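Spermidine synthase (Corynebacterium glutamicum ATCC 13032, PDB 3GJY) probably catalyses the transfer of an aminopropyl group from decarboxylated S-adenosylmethionine to putrescine, yielding spermidine in polyamine biosynthesis. Local coordinates at residues A[225-229]-A[269-273]; A[72-76]-A[260-264]; A[119-123]-A[145-151]; A[155-161]-A[186-192]; A[31-37]-A[47-51]. All coordinates share one frame; numbering follows the deposited sequence.

Interaction 1 of 5, residues A[225-229]-A[269-273]; sequences VIADP and VPAQY
Ala227 and Gln272 form the antiparallel hydrogen-bonded pair that attaches the short outermost strand 272-274 to strand 222-227: Ala227 N donates to Gln272 O at 2.9 Å, and Gln272 N returns a bond to Ala227 O at 3.1 Å. The buried, apolar side is the face carrying Ile226 and Tyr273, a non-hydrogen-bonded pair. A chi1 of 173° swings the Tyr273 ring away from its own N and turns its edge to Ile226, Tyr273 CD1 lying 4.1 Å from Ile226 CG1. The other branch, Ile226 CG2, meets Ala271 CB at 4.1 Å, and that methyl also rests 3.5 Å from Ala227 O. The opposite face is more exposed and partly open to solvent. There the extended Gln272 side chain crosses the Pro229 ring, with Gln272 CD 3.4 Å from Pro229 CG, while its OE1 turns to Lys274. Beyond the strand end, Val269 CG1 lies 3.5 Å from Asp228 OD1, a carboxylate oxygen already engaged by Arg236. Strand 272-274 thus extends the Rossmann-like sheet beyond strand 222-227, itself next to the reversed strand 238-245, and the Ile226 and Tyr273 face is covered by Trp73 of helix 69-85 and Leu264 of helix 255-264.

Interaction 2 of 5, residues A[72-76]-A[260-264]; sequences RWIAT and ITREL
Trp73 and Thr76 of helix 69-85 meet Ile260, Glu263 and Leu264 of helix 255-264 in an antiparallel helix pair that packs on one side of the Rossmann-like sheet. The segment axes approach to 10.0 Å with their directions 163° apart, a separation wide enough for ordered water to fill part of the groove. At the start of the first segment, Arg72 reaches the second helix through solvent: water 2 accepts from its NH2 and donates to Glu263 O, while NH1 binds Leu66 O. Trp73 follows. Its indole, placed beside the backbone N (chi1 -56°), stands at about a right angle to the Leu264 side chain, and Trp73 CD1 touches Leu264 CD2 at 3.8 Å. NE1 donates in the ring plane to water 3 at 3.0 Å, and this water lies 2.9 Å from Leu264 O. One turn later comes Thr76, whose CB is directed toward the other helix. Its hydroxyl OG1 lies 2.9 Å from OE1 in one of the two conformers of Glu263, a likely bond whose proton has another acceptor nearby; water 5 also donates to OG1. The Thr76 methyl, anti to the backbone N, lies beside the Glu263 carboxylate and packs on Leu264 CD2 at 3.9 Å and on Ile260, where Thr76 CG2 meets Ile260 CG2 at 3.8 Å.

Interaction 3 of 5, residues A[119-123]-A[145-151]; sequences VELDA and VDDARMV
Val119 is the apolar centre where the end of strand 115-120 meets the beginning of helix 148-153. Its CG1, anti to the backbone N (chi1 -178°), sits 3.7 Å from Ala148 CA and 3.9 Å from Val151 CG2. The second branch, Val119 CG2, meets Val151 CG1, so the two valines approach tip to tip with both pairs of methyls engaged. Leu96 of the neighbouring strand 92-96 closes over Val119 and Ala148. Further out, Val145 CG1 packs on Ala123 CB at 4.1 Å, at the start of helix 123-132. The backbones join where Glu120 O accepts from Asp146 N at 3.2 Å. That bond is bent, its donor standing 50° out of the carbonyl plane, and Val145 CA adds a CA-H...O contact to Glu120 O at 3.1 Å. At the polar edge Glu120 turns away from the helix, and its OE2 takes Asp122 N at 2.9 Å. Asp147 acts as N-cap, its OD1 accepting from Arg149 N at 3.0 Å. Glu120 lies near the C-terminal end of the second strand of the Rossmann-like sheet, where related AdoMet-fold enzymes often carry an acid that holds the ribose; a formate about 3 Å from its side chain, probably from the crystallisation liquor, may mark a pocket. Methyl packing and one bent backbone bond thus hold the segments together, while the carboxylates serve local N-H groups and more distant partners.

Interaction 4 of 5, residues A[155-161]-A[186-192]; sequences FTPASRD and CHRGLAP
A type II beta turn, Thr156 to Ser159, docks on the C-terminal end of helix 180-189, and the chains then run on as a parallel pair, Arg160 with Leu190, at the start of central strand 160-165. The last helical carbonyls receive N-H groups of the turn and the residue after it. Ala158 N donates to Arg188 O at 3.3 Å, while Ser159 N (2.9 Å) and Arg160 N (3.2 Å) reach Gly189 O from opposite faces of its plane. Gly189 CA itself lies against the turn, 3.3 Å from Thr156 O, next to Phe155 CB. Arg188, bent at chi3 (67°), swings its guanidinium side-on to Phe155 O, which takes NE at 2.9 Å and NH2 at 3.0 Å, Phe155 O lying in the guanidinium plane. The Phe155 ring turns an edge to Cys186 CA; one of its faces receives the Arg160 guanidinium, with CD1 over the centre of that group. Arg160 is fixed by NE and NH1 bonds to Ser159 OG and by NH2 to Thr94. Water 6 bridges Arg188 O and Leu190 O just outside the turn. The parallel pairing is sealed by Ala191 N, which donates to Arg160 O at 2.8 Å in a nearly straight bond (164°), almost along the C=O axis.

Interaction 5 of 5, residues A[31-37]-A[47-51]; sequences YSVIELE and LISIN
Residues Val33 to Glu37 pair with Leu47 to Asn51 in a beta hairpin, the middle two strands of a four-stranded antiparallel sheet, consistent with the small N-terminal beta domain of spermidine synthases. Backbone bonds give the register. Glu35 and Ser49 exchange two of them, as do Glu37 and Leu47, where Leu47 N to Glu37 O measures 2.8 Å; alternating with these, Ile34 with Ile50 and Leu36 with Ile48 are non-hydrogen-bonded pairs. Apolar contacts gather on the face of Ile34, Leu36, Ile48 and Ile50. Leu36 and Ile48 lie side by side pointing the same way, with Leu36 CD2 on Ile48 CG1 at 3.7 Å, and Ile34 CG2 approaches Ile48 CG2 at 4.2 Å. Leu125, Leu128 and Trp132 of helix 123-132 cover this face. The other face is mainly polar, Glu35, Glu37 and Ser49 joined by Leu47, which lies alongside Glu37. Water 7 lies 2.7 Å from both Glu37 OE1 and Ser49 OG and 3.0 Å from Glu35 O, linking the two strands; Glu35 OE1 is hydrogen-bonded to Thr26 of the neighbouring strand 25-28. At the open end of the hairpin Asn51 leaves the strand with left-handed backbone angles. Its N donates to Val33 O at 2.8 Å, and its side chain, set beside the backbone N (chi1 -60°), folds back to offer OD1 to Val33 N at 3.0 Å, the donor tilted 35° from the amide plane.

In the fold
From the N terminus, interaction 5 closes first, a short hairpin loop within the N-terminal sheet. Interaction 2 then opens at 72-76 and spans nearly two hundred residues, so that interactions 3 and 4 are nested inside its loop, one after the other, their segments adjoining in sequence. Interaction 1 opens at 225-229, still inside that loop, and closes at 269-273, after 260-264; the two therefore cross, and they touch, Leu264 O meeting Ala271 N. Interactions 1, 3 and 4 all reach the mixed eight-stranded sheet, with 1 and 3 on opposite sides of the chain's centre. Asp122 OD2, bonded to Tyr31 N, joins interaction 3 to interaction 5 and the N-terminal sheet to the Rossmann-like domain.

Interaction 1 of 5, residues A[225-229]-A[269-273]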
# COMPACT_ATOMS: atom_id res chain seq x y z
N VAL A 225 7.68 8.23 7.10
CA VAL A 225 7.89 6.83 6.77
C VAL A 225 7.71 5.89 7.96
O VAL A 225 7.81 6.30 9.13
CB VAL A 225 9.27 6.56 6.04
CG1 VAL A 225 9.49 7.37 4.77
CG2 VAL A 225 10.39 6.63 6.97
N ILE A 226 7.42 4.64 7.64
CA ILE A 226 7.51 3.54 8.60
C ILE A 226 8.43 2.49 8.04
O ILE A 226 8.25 2.00 6.93
CB ILE A 226 6.13 2.94 8.90
CG1 ILE A 226 5.26 3.94 9.70
CG2 ILE A 226 6.30 1.66 9.77
CD1 ILE A 226 3.80 3.62 9.67
N ALA A 227 9.50 2.18 8.78
CA ALA A 227 10.62 1.44 8.22
C ALA A 227 10.97 0.22 8.99
O ALA A 227 10.83 0.19 10.23
CB ALA A 227 11.86 2.36 8.13
N ASP A 228 11.46 -0.77 8.23
CA ASP A 228 12.04 -2.00 8.76
C ASP A 228 13.49 -1.72 9.11
O ASP A 228 14.31 -1.50 8.23
CB ASP A 228 12.02 -3.11 7.74
CG ASP A 228 12.50 -4.42 8.33
OD1 ASP A 228 11.85 -5.44 8.08
OD2 ASP A 228 13.53 -4.42 9.03
N PRO A 229 13.82 -1.76 10.40
CA PRO A 229 15.16 -1.38 10.86
C PRO A 229 16.35 -2.23 10.34
O PRO A 229 17.36 -1.66 9.97
CB PRO A 229 15.03 -1.42 12.39
CG PRO A 229 13.58 -1.13 12.63
CD PRO A 229 12.88 -1.94 11.52
N VAL A 269 8.22 -8.18 13.48
CA VAL A 269 9.39 -7.37 13.19
C VAL A 269 9.10 -5.99 13.76
O VAL A 269 8.21 -5.30 13.28
CB VAL A 269 9.62 -7.26 11.67
CG1 VAL A 269 10.71 -6.22 11.35
CG2 VAL A 269 10.00 -8.63 11.10
N PRO A 270 9.80 -5.58 14.83
CA PRO A 270 9.49 -4.26 15.39
C PRO A 270 9.90 -3.16 14.43
O PRO A 270 11.00 -3.16 13.91
CB PRO A 270 10.33 -4.21 16.69
CG PRO A 270 11.42 -5.18 16.44
CD PRO A 270 10.78 -6.30 15.66
N ALA A 271 9.00 -2.25 14.15
CA ALA A 271 9.31 -1.21 13.16
C ALA A 271 9.42 0.16 13.79
O ALA A 271 9.12 0.31 14.98
CB ALA A 271 8.25 -1.18 12.07
N GLN A 272 9.85 1.13 13.00
CA GLN A 272 10.10 2.50 13.48
C GLN A 272 9.30 3.49 12.62
O GLN A 272 9.29 3.38 11.39
CB GLN A 272 11.60 2.83 13.36
CG GLN A 272 12.47 1.96 14.30
CD GLN A 272 13.96 1.99 14.02
OE1 GLN A 272 14.44 2.56 13.03
NE2 GLN A 272 14.72 1.31 14.88
N TYR A 273 8.67 4.45 13.28
CA TYR A 273 8.06 5.60 12.63
C TYR A 273 9.10 6.71 12.54
O TYR A 273 9.77 7.03 13.53
CB TYR A 273 6.87 6.09 13.45
CG TYR A 273 6.27 7.39 12.93
CD1 TYR A 273 5.55 7.43 11.74
CD2 TYR A 273 6.44 8.60 13.63
CE1 TYR A 273 5.01 8.60 11.26
CE2 TYR A 273 5.89 9.79 13.15
CZ TYR A 273 5.18 9.79 11.96
OH TYR A 273 4.62 10.95 11.47

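Interaction 2 of 5, residues A[72-76]-A[260-264]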
# COMPACT_ATOMS: atom_id res chain seq x y z
N ARG A 72 0.48 -4.57 8.33
CA ARG A 72 0.27 -4.02 9.67
C ARG A 72 0.76 -2.57 9.75
O ARG A 72 0.13 -1.73 10.43
CB ARG A 72 1.02 -4.86 10.71
CG ARG A 72 0.51 -6.29 10.76
CD ARG A 72 1.37 -7.13 11.70
NE ARG A 72 1.19 -6.76 13.10
CZ ARG A 72 0.31 -7.34 13.91
NH1 ARG A 72 -0.51 -8.30 13.48
NH2 ARG A 72 0.23 -6.94 15.17
N TRP A 73 1.89 -2.29 9.09
CA TRP A 73 2.46 -0.93 9.13
C TRP A 73 1.58 0.07 8.39
O TRP A 73 1.34 1.18 8.88
CB TRP A 73 3.89 -0.92 8.59
CG TRP A 73 4.80 -1.88 9.32
CD1 TRP A 73 4.59 -2.47 10.54
CD2 TRP A 73 6.05 -2.34 8.85
NE1 TRP A 73 5.63 -3.31 10.85
CE2 TRP A 73 6.56 -3.24 9.84
CE3 TRP A 73 6.82 -2.07 7.71
CZ2 TRP A 73 7.79 -3.89 9.69
CZ3 TRP A 73 8.07 -2.73 7.58
CH2 TRP A 73 8.53 -3.62 8.56
N ILE A 74 1.10 -0.34 7.21
CA ILE A 74 0.12 0.51 6.48
C ILE A 74 -1.12 0.74 7.37
O ILE A 74 -1.61 1.88 7.48
CB ILE A 74 -0.27 -0.10 5.13
CG1 ILE A 74 0.95 -0.06 4.20
CG2 ILE A 74 -1.44 0.66 4.52
CD1 ILE A 74 0.75 -0.90 2.93
N ALA A 75 -1.65 -0.32 7.97
CA ALA A 75 -2.83 -0.17 8.84
C ALA A 75 -2.56 0.86 9.93
O ALA A 75 -3.38 1.73 10.17
CB ALA A 75 -3.20 -1.50 9.48
N THR A 76 -1.41 0.75 10.60
CA THR A 76 -1.11 1.65 11.71
C THR A 76 -0.96 3.10 11.23
O THR A 76 -1.55 4.04 11.81
CB THR A 76 0.18 1.19 12.41
OG1 THR A 76 -0.07 -0.08 13.03
CG2 THR A 76 0.63 2.23 13.47
N ILE A 260 1.48 5.31 17.68
CA ILE A 260 1.89 4.61 16.48
C ILE A 260 3.01 3.63 16.82
O ILE A 260 2.97 2.46 16.43
CB ILE A 260 2.36 5.59 15.36
CG1 ILE A 260 1.18 6.30 14.69
CG2 ILE A 260 3.25 4.88 14.34
CD1 ILE A 260 1.58 7.56 13.90
N THR A 261 4.01 4.12 17.57
CA THR A 261 5.15 3.30 17.88
C THR A 261 4.76 2.04 18.64
O THR A 261 5.25 0.94 18.34
CB THR A 261 6.22 4.12 18.62
OG1 THR A 261 6.67 5.18 17.76
CG2 THR A 261 7.40 3.24 19.01
N ARG A 262 3.88 2.16 19.61
CA ARG A 262 3.47 0.99 20.39
C ARG A 262 2.84 -0.04 19.47
O ARG A 262 3.10 -1.23 19.63
CB ARG A 262 2.54 1.38 21.54
CG ARG A 262 3.28 2.25 22.56
CD ARG A 262 2.53 2.51 23.84
NE ARG A 262 1.18 3.00 23.62
CZ ARG A 262 0.86 4.29 23.57
NH1 ARG A 262 1.79 5.22 23.74
NH2 ARG A 262 -0.40 4.64 23.36
N GLU A 263 2.04 0.41 18.49
CA GLU A 263 1.49 -0.55 17.52
C GLU A 263 2.57 -1.20 16.67
O GLU A 263 2.53 -2.40 16.40
CB GLU A 263 0.45 0.11 16.60
CG GLU A 263 -0.76 0.65 17.35
CD GLU A 263 -1.87 1.10 16.43
OE1 GLU A 263 -1.70 1.08 15.19
OE2 GLU A 263 -2.93 1.48 16.93
N LEU A 264 3.54 -0.40 16.23
CA LEU A 264 4.62 -0.91 15.39
C LEU A 264 5.54 -1.91 16.08
O LEU A 264 6.26 -2.66 15.42
CB LEU A 264 5.49 0.24 14.85
CG LEU A 264 4.80 1.23 13.93
CD1 LEU A 264 5.82 2.30 13.50
CD2 LEU A 264 4.12 0.56 12.71
O HOH W 1 2.90 -4.46 13.68
O HOH W 2 0.69 -4.47 16.35
O HOH W 3 5.56 -4.74 13.51
O HOH W 4 -2.83 3.70 14.33
O HOH W 5 1.82 -2.09 13.23

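Interaction 3 of 5, residues A[119-123]-A[145-151]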
# COMPACT_ATOMS: atom_id res chain seq x y z
N VAL A 119 -7.79 -1.55 -7.71
CA VAL A 119 -7.45 -1.64 -9.13
C VAL A 119 -6.46 -2.77 -9.27
O VAL A 119 -5.30 -2.69 -8.78
CB VAL A 119 -6.86 -0.33 -9.69
CG1 VAL A 119 -6.57 -0.49 -11.20
CG2 VAL A 119 -7.77 0.86 -9.38
N GLU A 120 -6.92 -3.86 -9.88
CA GLU A 120 -6.13 -5.09 -9.99
C GLU A 120 -5.92 -5.42 -11.47
O GLU A 120 -6.88 -5.48 -12.24
CB GLU A 120 -6.90 -6.23 -9.30
CG GLU A 120 -6.35 -7.63 -9.60
CD GLU A 120 -4.86 -7.72 -9.28
OE1 GLU A 120 -4.41 -7.16 -8.25
OE2 GLU A 120 -4.13 -8.35 -10.05
N LEU A 121 -4.67 -5.72 -11.84
CA LEU A 121 -4.30 -6.06 -13.21
C LEU A 121 -4.91 -7.39 -13.72
O LEU A 121 -5.31 -7.50 -14.89
CB LEU A 121 -2.76 -6.13 -13.26
CG LEU A 121 -2.13 -6.47 -14.61
CD1 LEU A 121 -2.38 -5.36 -15.63
CD2 LEU A 121 -0.65 -6.80 -14.42
N ASP A 122 -4.98 -8.36 -12.83
CA ASP A 122 -5.18 -9.75 -13.18
C ASP A 122 -6.65 -10.13 -12.98
O ASP A 122 -7.12 -10.21 -11.84
CB ASP A 122 -4.22 -10.62 -12.35
CG ASP A 122 -4.18 -12.06 -12.81
OD1 ASP A 122 -5.26 -12.63 -13.12
OD2 ASP A 122 -3.06 -12.63 -12.83
N ALA A 123 -7.37 -10.35 -14.10
CA ALA A 123 -8.81 -10.65 -14.02
C ALA A 123 -9.11 -11.90 -13.17
O ALA A 123 -10.12 -11.95 -12.45
CB ALA A 123 -9.39 -10.82 -15.45
N VAL A 145 -10.78 -4.11 -12.78
CA VAL A 145 -9.68 -4.81 -13.46
C VAL A 145 -9.17 -3.85 -14.53
O VAL A 145 -9.87 -3.55 -15.52
CB VAL A 145 -10.14 -6.13 -14.07
CG1 VAL A 145 -8.98 -6.76 -14.84
CG2 VAL A 145 -10.62 -7.04 -12.95
N ASP A 146 -7.97 -3.30 -14.28
CA ASP A 146 -7.43 -2.23 -15.13
C ASP A 146 -5.95 -2.05 -14.82
O ASP A 146 -5.46 -2.60 -13.84
CB ASP A 146 -8.18 -0.92 -14.83
CG ASP A 146 -8.42 -0.08 -16.07
OD1 ASP A 146 -7.57 -0.06 -16.97
OD2 ASP A 146 -9.49 0.57 -16.12
N ASP A 147 -5.28 -1.24 -15.66
CA ASP A 147 -3.91 -0.83 -15.36
C ASP A 147 -3.96 0.34 -14.38
O ASP A 147 -4.55 1.38 -14.64
CB ASP A 147 -3.11 -0.47 -16.61
CG ASP A 147 -1.92 0.44 -16.31
OD1 ASP A 147 -1.18 0.23 -15.31
OD2 ASP A 147 -1.72 1.39 -17.09
N ALA A 148 -3.35 0.13 -13.23
CA ALA A 148 -3.37 1.14 -12.18
C ALA A 148 -2.75 2.48 -12.56
O ALA A 148 -3.19 3.54 -12.05
CB ALA A 148 -2.74 0.59 -10.90
N ARG A 149 -1.69 2.48 -13.36
CA ARG A 149 -1.10 3.76 -13.78
C ARG A 149 -2.09 4.53 -14.63
O ARG A 149 -2.28 5.73 -14.44
CB ARG A 149 0.19 3.53 -14.59
CG ARG A 149 0.72 4.80 -15.22
CD ARG A 149 1.13 5.96 -14.25
NE ARG A 149 1.33 7.17 -15.05
CZ ARG A 149 2.46 7.87 -15.18
NH1 ARG A 149 3.58 7.52 -14.54
NH2 ARG A 149 2.47 8.91 -16.02
N MSE A 150 -2.77 3.83 -15.54
CA MSE A 150 -3.76 4.52 -16.37
C MSE A 150 -4.93 5.02 -15.54
O MSE A 150 -5.43 6.13 -15.78
CB MSE A 150 -4.21 3.66 -17.56
CG MSE A 150 -3.09 3.39 -18.51
SE MSE A 150 -2.51 5.06 -19.36
CE MSE A 150 -4.07 5.29 -20.50
N VAL A 151 -5.36 4.25 -14.55
CA VAL A 151 -6.46 4.71 -13.70
C VAL A 151 -6.02 6.00 -12.96
O VAL A 151 -6.79 6.96 -12.89
CB VAL A 151 -6.91 3.60 -12.73
CG1 VAL A 151 -7.88 4.15 -11.68
CG2 VAL A 151 -7.58 2.49 -13.52

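Interaction 4 of 5, residues A[155-161]-A[186-192]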
# COMPACT_ATOMS: atom_id res chain seq x y z
N PHE A 155 -7.64 10.10 -12.70
CA PHE A 155 -8.25 10.64 -11.49
C PHE A 155 -8.74 12.06 -11.75
O PHE A 155 -7.99 12.90 -12.29
CB PHE A 155 -7.22 10.74 -10.35
CG PHE A 155 -6.78 9.43 -9.71
CD1 PHE A 155 -7.56 8.28 -9.74
CD2 PHE A 155 -5.58 9.42 -9.01
CE1 PHE A 155 -7.12 7.10 -9.11
CE2 PHE A 155 -5.14 8.27 -8.37
CZ PHE A 155 -5.90 7.11 -8.42
N THR A 156 -9.96 12.35 -11.31
CA THR A 156 -10.46 13.73 -11.30
C THR A 156 -10.23 14.35 -9.89
O THR A 156 -9.92 13.65 -8.91
CB THR A 156 -11.95 13.76 -11.66
OG1 THR A 156 -12.68 12.98 -10.71
CG2 THR A 156 -12.20 13.20 -13.04
N PRO A 157 -10.35 15.68 -9.78
CA PRO A 157 -10.02 16.29 -8.50
C PRO A 157 -10.86 15.86 -7.32
O PRO A 157 -12.08 15.72 -7.41
CB PRO A 157 -10.20 17.78 -8.77
CG PRO A 157 -9.93 17.91 -10.21
CD PRO A 157 -10.59 16.70 -10.82
N ALA A 158 -10.18 15.62 -6.21
CA ALA A 158 -10.86 15.35 -4.92
C ALA A 158 -11.87 14.22 -5.05
O ALA A 158 -12.98 14.27 -4.52
CB ALA A 158 -11.53 16.63 -4.41
N SER A 159 -11.43 13.16 -5.74
CA SER A 159 -12.25 11.97 -5.98
C SER A 159 -12.00 10.82 -5.02
O SER A 159 -12.72 9.82 -5.06
CB SER A 159 -12.07 11.55 -7.45
OG SER A 159 -10.68 11.38 -7.74
N ARG A 160 -11.00 10.96 -4.16
CA ARG A 160 -10.69 9.92 -3.13
C ARG A 160 -9.98 10.57 -1.95
O ARG A 160 -9.36 11.61 -2.13
CB ARG A 160 -9.85 8.77 -3.75
CG ARG A 160 -8.57 9.26 -4.43
CD ARG A 160 -8.33 8.59 -5.77
NE ARG A 160 -9.31 8.91 -6.78
CZ ARG A 160 -10.01 8.05 -7.53
NH1 ARG A 160 -10.81 8.55 -8.45
NH2 ARG A 160 -9.99 6.73 -7.38
N ASP A 161 -10.00 9.91 -0.79
CA ASP A 161 -9.40 10.49 0.42
C ASP A 161 -8.06 9.91 0.75
O ASP A 161 -7.23 10.58 1.37
CB ASP A 161 -10.34 10.27 1.59
CG ASP A 161 -11.68 10.87 1.30
OD1 ASP A 161 -11.77 12.11 1.18
OD2 ASP A 161 -12.65 10.13 1.12
N CYS A 186 -1.75 11.41 -8.50
CA CYS A 186 -2.27 11.05 -7.17
C CYS A 186 -2.68 12.28 -6.38
O CYS A 186 -3.76 12.30 -5.79
CB CYS A 186 -1.24 10.22 -6.39
SG CYS A 186 -1.00 8.58 -7.06
N HIS A 187 -1.85 13.32 -6.43
CA HIS A 187 -2.18 14.55 -5.71
C HIS A 187 -3.47 15.21 -6.22
O HIS A 187 -4.34 15.61 -5.44
CB HIS A 187 -0.99 15.51 -5.75
CG HIS A 187 -1.19 16.73 -4.92
ND1 HIS A 187 -1.90 17.83 -5.33
CD2 HIS A 187 -0.80 16.98 -3.65
CE1 HIS A 187 -1.93 18.71 -4.35
NE2 HIS A 187 -1.28 18.23 -3.32
N ARG A 188 -3.63 15.27 -7.55
CA ARG A 188 -4.86 15.79 -8.10
C ARG A 188 -6.07 14.99 -7.63
O ARG A 188 -7.10 15.56 -7.27
CB ARG A 188 -4.82 15.77 -9.62
CG ARG A 188 -6.10 16.36 -10.26
CD ARG A 188 -6.00 16.34 -11.81
NE ARG A 188 -6.00 14.96 -12.27
CZ ARG A 188 -4.95 14.29 -12.74
NH1 ARG A 188 -3.77 14.88 -12.95
NH2 ARG A 188 -5.07 12.99 -13.03
N GLY A 189 -5.96 13.66 -7.64
CA GLY A 189 -7.13 12.85 -7.25
C GLY A 189 -7.49 12.96 -5.79
O GLY A 189 -8.63 12.72 -5.44
N LEU A 190 -6.52 13.25 -4.91
CA LEU A 190 -6.80 13.31 -3.48
C LEU A 190 -7.61 14.53 -3.09
O LEU A 190 -7.36 15.65 -3.58
CB LEU A 190 -5.49 13.30 -2.69
CG LEU A 190 -4.83 11.92 -2.61
CD1 LEU A 190 -3.39 12.07 -2.08
CD2 LEU A 190 -5.64 10.93 -1.74
N ALA A 191 -8.57 14.31 -2.19
CA ALA A 191 -9.19 15.45 -1.49
C ALA A 191 -8.08 16.33 -0.90
O ALA A 191 -7.03 15.84 -0.53
CB ALA A 191 -10.05 14.91 -0.34
N PRO A 192 -8.32 17.64 -0.76
CA PRO A 192 -7.31 18.48 -0.12
C PRO A 192 -6.88 17.89 1.22
O PRO A 192 -7.73 17.55 2.05
CB PRO A 192 -8.03 19.82 0.04
CG PRO A 192 -9.05 19.84 -1.07
CD PRO A 192 -9.51 18.41 -1.17
O HOH W 6 -7.76 17.54 -5.38

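Interaction 5 of 5, residues A[31-37]-A[47-51]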
# COMPACT_ATOMS: atom_id res chain seq x y z
N TYR A 31 -1.90 -13.04 -15.37
CA TYR A 31 -0.52 -12.52 -15.35
C TYR A 31 0.38 -13.27 -14.37
O TYR A 31 1.58 -13.01 -14.30
CB TYR A 31 -0.48 -11.05 -14.95
CG TYR A 31 -0.94 -10.10 -16.02
CD1 TYR A 31 -0.02 -9.53 -16.91
CD2 TYR A 31 -2.29 -9.76 -16.15
CE1 TYR A 31 -0.44 -8.64 -17.90
CE2 TYR A 31 -2.73 -8.89 -17.12
CZ TYR A 31 -1.78 -8.34 -18.00
OH TYR A 31 -2.18 -7.46 -18.95
N SER A 32 -0.18 -14.22 -13.61
CA SER A 32 0.61 -14.89 -12.57
C SER A 32 0.06 -16.25 -12.26
O SER A 32 -1.13 -16.49 -12.47
CB SER A 32 0.58 -14.10 -11.27
OG SER A 32 -0.68 -14.24 -10.64
N VAL A 33 0.92 -17.13 -11.75
CA VAL A 33 0.41 -18.37 -11.15
C VAL A 33 0.08 -18.09 -9.70
O VAL A 33 0.87 -17.49 -8.96
CB VAL A 33 1.36 -19.59 -11.30
CG1 VAL A 33 1.69 -19.83 -12.77
CG2 VAL A 33 2.64 -19.45 -10.48
N ILE A 34 -1.11 -18.51 -9.29
CA ILE A 34 -1.62 -18.21 -7.95
C ILE A 34 -1.69 -19.51 -7.14
O ILE A 34 -2.35 -20.45 -7.58
CB ILE A 34 -3.03 -17.60 -8.04
CG1 ILE A 34 -3.03 -16.34 -8.93
CG2 ILE A 34 -3.56 -17.26 -6.65
CD1 ILE A 34 -4.38 -16.04 -9.57
N GLU A 35 -1.04 -19.55 -5.98
CA GLU A 35 -1.09 -20.74 -5.13
C GLU A 35 -1.79 -20.44 -3.83
O GLU A 35 -1.50 -19.45 -3.17
CB GLU A 35 0.31 -21.31 -4.87
CG GLU A 35 0.29 -22.64 -4.15
CD GLU A 35 0.16 -23.78 -5.11
OE1 GLU A 35 0.36 -23.53 -6.32
OE2 GLU A 35 -0.12 -24.91 -4.65
N LEU A 36 -2.75 -21.31 -3.48
CA LEU A 36 -3.47 -21.18 -2.22
C LEU A 36 -3.08 -22.33 -1.32
O LEU A 36 -3.21 -23.49 -1.73
CB LEU A 36 -4.98 -21.20 -2.47
CG LEU A 36 -5.51 -20.22 -3.54
CD1 LEU A 36 -7.01 -20.32 -3.63
CD2 LEU A 36 -5.07 -18.74 -3.30
N GLU A 37 -2.61 -22.01 -0.11
CA GLU A 37 -2.20 -23.04 0.85
C GLU A 37 -2.93 -22.82 2.19
O GLU A 37 -2.94 -21.72 2.73
CB GLU A 37 -0.68 -22.98 1.06
CG GLU A 37 0.15 -23.36 -0.12
CD GLU A 37 1.62 -23.07 0.11
OE1 GLU A 37 2.05 -21.94 -0.15
OE2 GLU A 37 2.37 -23.98 0.57
N LEU A 47 -2.79 -18.89 2.97
CA LEU A 47 -1.68 -18.16 2.37
C LEU A 47 -1.89 -18.10 0.87
O LEU A 47 -2.18 -19.13 0.25
CB LEU A 47 -0.32 -18.83 2.68
CG LEU A 47 0.90 -18.05 2.18
CD1 LEU A 47 1.16 -16.70 2.88
CD2 LEU A 47 2.19 -18.89 2.24
N ILE A 48 -1.79 -16.89 0.30
CA ILE A 48 -1.95 -16.67 -1.13
C ILE A 48 -0.60 -16.24 -1.65
O ILE A 48 -0.05 -15.25 -1.17
CB ILE A 48 -3.00 -15.57 -1.41
CG1 ILE A 48 -4.37 -16.00 -0.84
CG2 ILE A 48 -3.10 -15.28 -2.93
CD1 ILE A 48 -5.03 -15.05 0.06
N SER A 49 -0.05 -17.01 -2.62
CA SER A 49 1.23 -16.69 -3.27
C SER A 49 1.00 -16.39 -4.73
O SER A 49 0.06 -16.93 -5.35
CB SER A 49 2.23 -17.83 -3.17
OG SER A 49 2.47 -18.10 -1.80
N ILE A 50 1.83 -15.52 -5.26
CA ILE A 50 1.73 -15.05 -6.64
C ILE A 50 3.12 -15.20 -7.26
O ILE A 50 4.11 -14.63 -6.76
CB ILE A 50 1.25 -13.58 -6.66
CG1 ILE A 50 -0.15 -13.46 -6.02
CG2 ILE A 50 1.14 -13.09 -8.06
CD1 ILE A 50 -0.63 -12.05 -5.76
N ASN A 51 3.20 -15.99 -8.33
CA ASN A 51 4.49 -16.31 -8.94
C ASN A 51 5.51 -16.80 -7.92
O ASN A 51 6.70 -16.45 -7.99
CB ASN A 51 5.02 -15.11 -9.74
CG ASN A 51 4.08 -14.72 -10.83
OD1 ASN A 51 3.49 -15.60 -11.47
ND2 ASN A 51 3.87 -13.43 -11.00
O HOH W 7 0.59 -19.88 -1.01